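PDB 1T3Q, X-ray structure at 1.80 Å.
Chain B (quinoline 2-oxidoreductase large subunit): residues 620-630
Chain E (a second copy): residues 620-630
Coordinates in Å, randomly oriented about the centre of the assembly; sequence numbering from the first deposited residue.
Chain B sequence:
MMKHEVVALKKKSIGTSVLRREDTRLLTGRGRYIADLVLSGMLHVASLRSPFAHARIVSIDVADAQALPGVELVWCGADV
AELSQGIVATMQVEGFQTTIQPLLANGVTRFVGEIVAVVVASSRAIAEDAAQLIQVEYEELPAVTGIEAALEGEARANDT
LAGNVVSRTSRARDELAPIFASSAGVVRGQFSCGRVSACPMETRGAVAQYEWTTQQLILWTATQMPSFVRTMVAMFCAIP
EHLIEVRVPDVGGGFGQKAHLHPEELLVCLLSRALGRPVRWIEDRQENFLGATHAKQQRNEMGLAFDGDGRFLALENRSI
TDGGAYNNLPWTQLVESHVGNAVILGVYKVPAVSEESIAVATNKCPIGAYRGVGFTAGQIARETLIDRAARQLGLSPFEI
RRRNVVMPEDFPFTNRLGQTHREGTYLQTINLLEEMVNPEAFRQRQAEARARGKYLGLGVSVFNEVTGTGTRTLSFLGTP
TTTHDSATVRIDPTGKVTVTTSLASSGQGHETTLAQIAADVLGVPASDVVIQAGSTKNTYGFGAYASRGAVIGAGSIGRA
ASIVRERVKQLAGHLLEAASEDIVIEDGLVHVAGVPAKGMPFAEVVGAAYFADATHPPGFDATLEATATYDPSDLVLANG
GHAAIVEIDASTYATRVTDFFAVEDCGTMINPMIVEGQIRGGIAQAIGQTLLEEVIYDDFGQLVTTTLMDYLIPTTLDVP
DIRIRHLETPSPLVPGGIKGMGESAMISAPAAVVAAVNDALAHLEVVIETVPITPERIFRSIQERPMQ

Chain B, residues 620-630: FDATLEATATY
Chain E, residues 620-630: FDATLEATATY

Two direct hydrogen bonds join the stretches, and they are copies of each other. Thr E629 N donates to Thr B623 OG1 at 2.9 Å with an N-H...O angle of 155°, and Thr B629 N donates to Thr E623 OG1 at 2.9 Å with an angle of 157°. Each accepting hydroxyl is already oriented within its own chain: Thr B623 OG1 donates to Asp B621 OD2 at 2.7 Å, and Thr E623 OG1 donates to Asp E621 OD2 at 2.7 Å. With its proton directed to the carboxylate, the hydroxyl presents a lone pair to the amide across the contact. The same carboxylate oxygens take the backbone amides, Thr B623 N to Asp B621 OD2 at 3.2 Å (163°) and Thr E623 N to Asp E621 OD2 at 3.3 Å (161°), closing a compact turn. The rotamers that build it are chi1 t for both aspartates (-174° in B, -175° in E) and m for Thr B623 and Thr E623 (-49° and -47°).

The register fixes an antiparallel arrangement: CA of Thr B623 lies 5.3 Å from CA of Thr E629, CA of Thr B629 lies 5.3 Å from CA of Thr E623, and near the middle CA of Thr B627 is 5.8 Å from CA of Ala E626. Residues 625-629 are extended strand in both chains, with phi between -95° and -157° and psi between 126° and 159°. Ala B622 at -70/0 and Ala E622 at -74/3 break from this, and Leu B624 and Leu E624, at -107/35 and -107/38, turn their CA-to-CB bonds away from the partner.

No direct backbone-to-backbone hydrogen bond links the strands; five waters bridge polar groups between them. At the centre, the O of water 3 accepts from Thr B627 N at 3.2 Å and from Thr E627 N at 3.1 Å. Water 2 spans Glu B625 O (2.7 Å from its O) and Thr E627 O (2.9 Å), while water 4 makes the equivalent bridge from Glu E625 O (2.8 Å from its O) to Thr B627 O (2.9 Å). Farther out, the O of water 1 is 2.9 Å from both Asp B621 OD1 and Thr E627 O, and that of water 5 is 2.7 Å from Asp E621 OD1 and 3.0 Å from Thr B627 O.

Packing follows the threonines, whose CA-to-CB bonds at 623, 627 and 629 all point toward the other chain. Thr B627 and Thr E627, chi1 m (-59° and -62°), have the largest covered area in each stretch: Thr B627 CB sits 3.5 Å from Glu E625 O, and Thr E627 CB is 3.5 Å from Glu B625 O. Methyls meet at 3.9 Å between Thr B623 CG2 and Thr E627 CG2, and again between Thr B627 CG2 and Thr E623 CG2. Thr B629 and Thr E629, chi1 t (-177° and -173°), bring their methyls over the turn, with Thr B629 CG2 4.1 Å from Ala E622 C and Thr E629 CG2 4.1 Å from Ala B622 C. Altogether 524 Å² is buried between the stretches, both sides summed.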

# COMPACT_ATOMS: atom_id res chain seq x y z
N PHE B 620 -9.60 8.95 -36.35
CA PHE B 620 -8.59 8.39 -35.46
C PHE B 620 -9.07 8.24 -34.02
O PHE B 620 -9.84 9.07 -33.53
CB PHE B 620 -7.36 9.30 -35.47
CG PHE B 620 -6.18 8.76 -34.70
CD1 PHE B 620 -5.57 9.54 -33.72
CD2 PHE B 620 -5.64 7.52 -34.99
CE1 PHE B 620 -4.44 9.09 -33.05
CE2 PHE B 620 -4.51 7.06 -34.32
CZ PHE B 620 -3.90 7.85 -33.35
N ASP B 621 -8.63 7.18 -33.36
CA ASP B 621 -8.94 6.96 -31.95
C ASP B 621 -7.58 7.07 -31.26
O ASP B 621 -6.77 6.14 -31.30
CB ASP B 621 -9.55 5.57 -31.72
CG ASP B 621 -10.02 5.37 -30.28
OD1 ASP B 621 -10.70 4.36 -30.01
OD2 ASP B 621 -9.70 6.22 -29.42
N ALA B 622 -7.33 8.22 -30.64
CA ALA B 622 -6.06 8.47 -29.98
C ALA B 622 -5.78 7.67 -28.71
O ALA B 622 -4.72 7.83 -28.10
CB ALA B 622 -5.93 9.96 -29.70
N THR B 623 -6.71 6.82 -28.30
CA THR B 623 -6.51 6.02 -27.09
C THR B 623 -5.32 5.08 -27.25
O THR B 623 -5.34 4.20 -28.12
CB THR B 623 -7.75 5.16 -26.78
OG1 THR B 623 -8.93 5.97 -26.83
CG2 THR B 623 -7.61 4.55 -25.39
N LEU B 624 -4.29 5.26 -26.43
CA LEU B 624 -3.12 4.38 -26.52
C LEU B 624 -2.98 3.38 -25.38
O LEU B 624 -1.88 3.05 -24.95
CB LEU B 624 -1.83 5.20 -26.67
CG LEU B 624 -1.59 5.85 -28.04
CD1 LEU B 624 -0.15 6.37 -28.11
CD2 LEU B 624 -1.83 4.85 -29.17
N GLU B 625 -4.12 2.89 -24.89
CA GLU B 625 -4.16 1.88 -23.85
C GLU B 625 -5.32 0.97 -24.26
O GLU B 625 -6.41 1.45 -24.55
CB GLU B 625 -4.43 2.49 -22.47
CG GLU B 625 -4.43 1.46 -21.34
CD GLU B 625 -4.38 2.08 -19.95
OE1 GLU B 625 -4.34 1.31 -18.96
OE2 GLU B 625 -4.37 3.32 -19.84
N ALA B 626 -5.06 -0.33 -24.30
CA ALA B 626 -6.09 -1.28 -24.71
C ALA B 626 -5.99 -2.59 -23.95
O ALA B 626 -4.94 -2.94 -23.42
CB ALA B 626 -5.99 -1.54 -26.22
N THR B 627 -7.11 -3.32 -23.93
CA THR B 627 -7.19 -4.59 -23.23
C THR B 627 -7.78 -5.65 -24.17
O THR B 627 -8.65 -5.35 -24.98
CB THR B 627 -8.10 -4.45 -21.98
OG1 THR B 627 -7.55 -3.45 -21.12
CG2 THR B 627 -8.20 -5.78 -21.23
N ALA B 628 -7.29 -6.88 -24.04
CA ALA B 628 -7.78 -7.96 -24.88
C ALA B 628 -7.55 -9.31 -24.24
O ALA B 628 -6.51 -9.55 -23.62
CB ALA B 628 -7.09 -7.92 -26.25
N THR B 629 -8.52 -10.20 -24.37
CA THR B 629 -8.37 -11.53 -23.83
C THR B 629 -7.85 -12.42 -24.96
O THR B 629 -8.05 -12.12 -26.14
CB THR B 629 -9.70 -12.10 -23.32
OG1 THR B 629 -9.46 -13.40 -22.74
CG2 THR B 629 -10.70 -12.24 -24.46
N TYR B 630 -7.18 -13.51 -24.59
CA TYR B 630 -6.65 -14.44 -25.57
C TYR B 630 -6.87 -15.87 -25.11
O TYR B 630 -6.79 -16.18 -23.92
CB TYR B 630 -5.16 -14.17 -25.82
CG TYR B 630 -4.42 -15.30 -26.50
CD1 TYR B 630 -3.78 -16.29 -25.75
CD2 TYR B 630 -4.33 -15.37 -27.89
CE1 TYR B 630 -3.06 -17.31 -26.36
CE2 TYR B 630 -3.61 -16.40 -28.52
CZ TYR B 630 -2.97 -17.36 -27.74
OH TYR B 630 -2.23 -18.35 -28.33
N PHE E 620 -16.79 -12.95 -32.33
CA PHE E 620 -16.95 -12.25 -31.05
C PHE E 620 -15.64 -11.96 -30.34
O PHE E 620 -14.69 -12.74 -30.41
CB PHE E 620 -17.83 -13.10 -30.13
CG PHE E 620 -18.24 -12.41 -28.86
CD1 PHE E 620 -17.98 -13.01 -27.63
CD2 PHE E 620 -18.96 -11.21 -28.89
CE1 PHE E 620 -18.43 -12.42 -26.44
CE2 PHE E 620 -19.41 -10.62 -27.70
CZ PHE E 620 -19.15 -11.23 -26.48
N ASP E 621 -15.57 -10.81 -29.66
CA ASP E 621 -14.40 -10.46 -28.87
C ASP E 621 -14.95 -10.46 -27.45
O ASP E 621 -15.68 -9.54 -27.08
CB ASP E 621 -13.84 -9.08 -29.22
CG ASP E 621 -12.55 -8.77 -28.47
OD1 ASP E 621 -11.91 -7.75 -28.76
OD2 ASP E 621 -12.18 -9.57 -27.58
N ALA E 622 -14.63 -11.49 -26.69
CA ALA E 622 -15.14 -11.65 -25.33
C ALA E 622 -14.54 -10.74 -24.27
O ALA E 622 -14.88 -10.85 -23.09
CB ALA E 622 -15.01 -13.11 -24.90
N THR E 623 -13.65 -9.84 -24.67
CA THR E 623 -13.03 -8.93 -23.72
C THR E 623 -14.06 -7.96 -23.15
O THR E 623 -14.60 -7.14 -23.89
CB THR E 623 -11.91 -8.12 -24.39
OG1 THR E 623 -11.07 -8.99 -25.15
CG2 THR E 623 -11.07 -7.42 -23.33
N LEU E 624 -14.31 -8.02 -21.85
CA LEU E 624 -15.28 -7.12 -21.23
C LEU E 624 -14.65 -6.02 -20.37
O LEU E 624 -15.16 -5.65 -19.31
CB LEU E 624 -16.32 -7.90 -20.42
CG LEU E 624 -17.34 -8.68 -21.26
CD1 LEU E 624 -18.44 -9.27 -20.36
CD2 LEU E 624 -17.96 -7.76 -22.30
N GLU E 625 -13.51 -5.51 -20.84
CA GLU E 625 -12.80 -4.42 -20.19
C GLU E 625 -12.23 -3.62 -21.35
O GLU E 625 -11.56 -4.18 -22.23
CB GLU E 625 -11.67 -4.94 -19.29
CG GLU E 625 -10.90 -3.81 -18.59
CD GLU E 625 -10.00 -4.30 -17.44
OE1 GLU E 625 -9.40 -3.45 -16.75
OE2 GLU E 625 -9.91 -5.52 -17.23
N ALA E 626 -12.51 -2.32 -21.38
CA ALA E 626 -12.04 -1.47 -22.46
C ALA E 626 -11.64 -0.09 -21.97
O ALA E 626 -12.09 0.35 -20.91
CB ALA E 626 -13.11 -1.35 -23.54
N THR E 627 -10.81 0.59 -22.76
CA THR E 627 -10.32 1.92 -22.43
C THR E 627 -10.53 2.87 -23.60
O THR E 627 -10.37 2.49 -24.76
CB THR E 627 -8.81 1.86 -22.08
OG1 THR E 627 -8.62 1.03 -20.93
CG2 THR E 627 -8.26 3.25 -21.79
N ALA E 628 -10.90 4.11 -23.30
CA ALA E 628 -11.11 5.11 -24.34
C ALA E 628 -10.89 6.52 -23.83
O ALA E 628 -11.22 6.85 -22.69
CB ALA E 628 -12.53 4.98 -24.91
N THR E 629 -10.31 7.36 -24.69
CA THR E 629 -10.09 8.75 -24.34
C THR E 629 -11.25 9.54 -24.93
O THR E 629 -11.85 9.13 -25.93
CB THR E 629 -8.75 9.28 -24.92
OG1 THR E 629 -8.51 10.60 -24.41
CG2 THR E 629 -8.80 9.34 -26.44
N TYR E 630 -11.57 10.67 -24.30
CA TYR E 630 -12.65 11.53 -24.76
C TYR E 630 -12.25 12.99 -24.72
O TYR E 630 -11.55 13.44 -23.81
CB TYR E 630 -13.91 11.31 -23.90
CG TYR E 630 -14.96 12.40 -24.04
CD1 TYR E 630 -14.98 13.48 -23.16
CD2 TYR E 630 -15.94 12.33 -25.03
CE1 TYR E 630 -15.96 14.47 -23.27
CE2 TYR E 630 -16.93 13.31 -25.14
CZ TYR E 630 -16.93 14.38 -24.25
OH TYR E 630 -17.90 15.35 -24.34
O HOH W 1 -10.92 2.89 -27.56
O HOH W 2 -8.41 1.03 -26.26
O HOH W 3 -9.48 -1.36 -24.83
O HOH W 4 -11.23 -4.05 -24.98
O HOH W 5 -10.28 -6.10 -27.36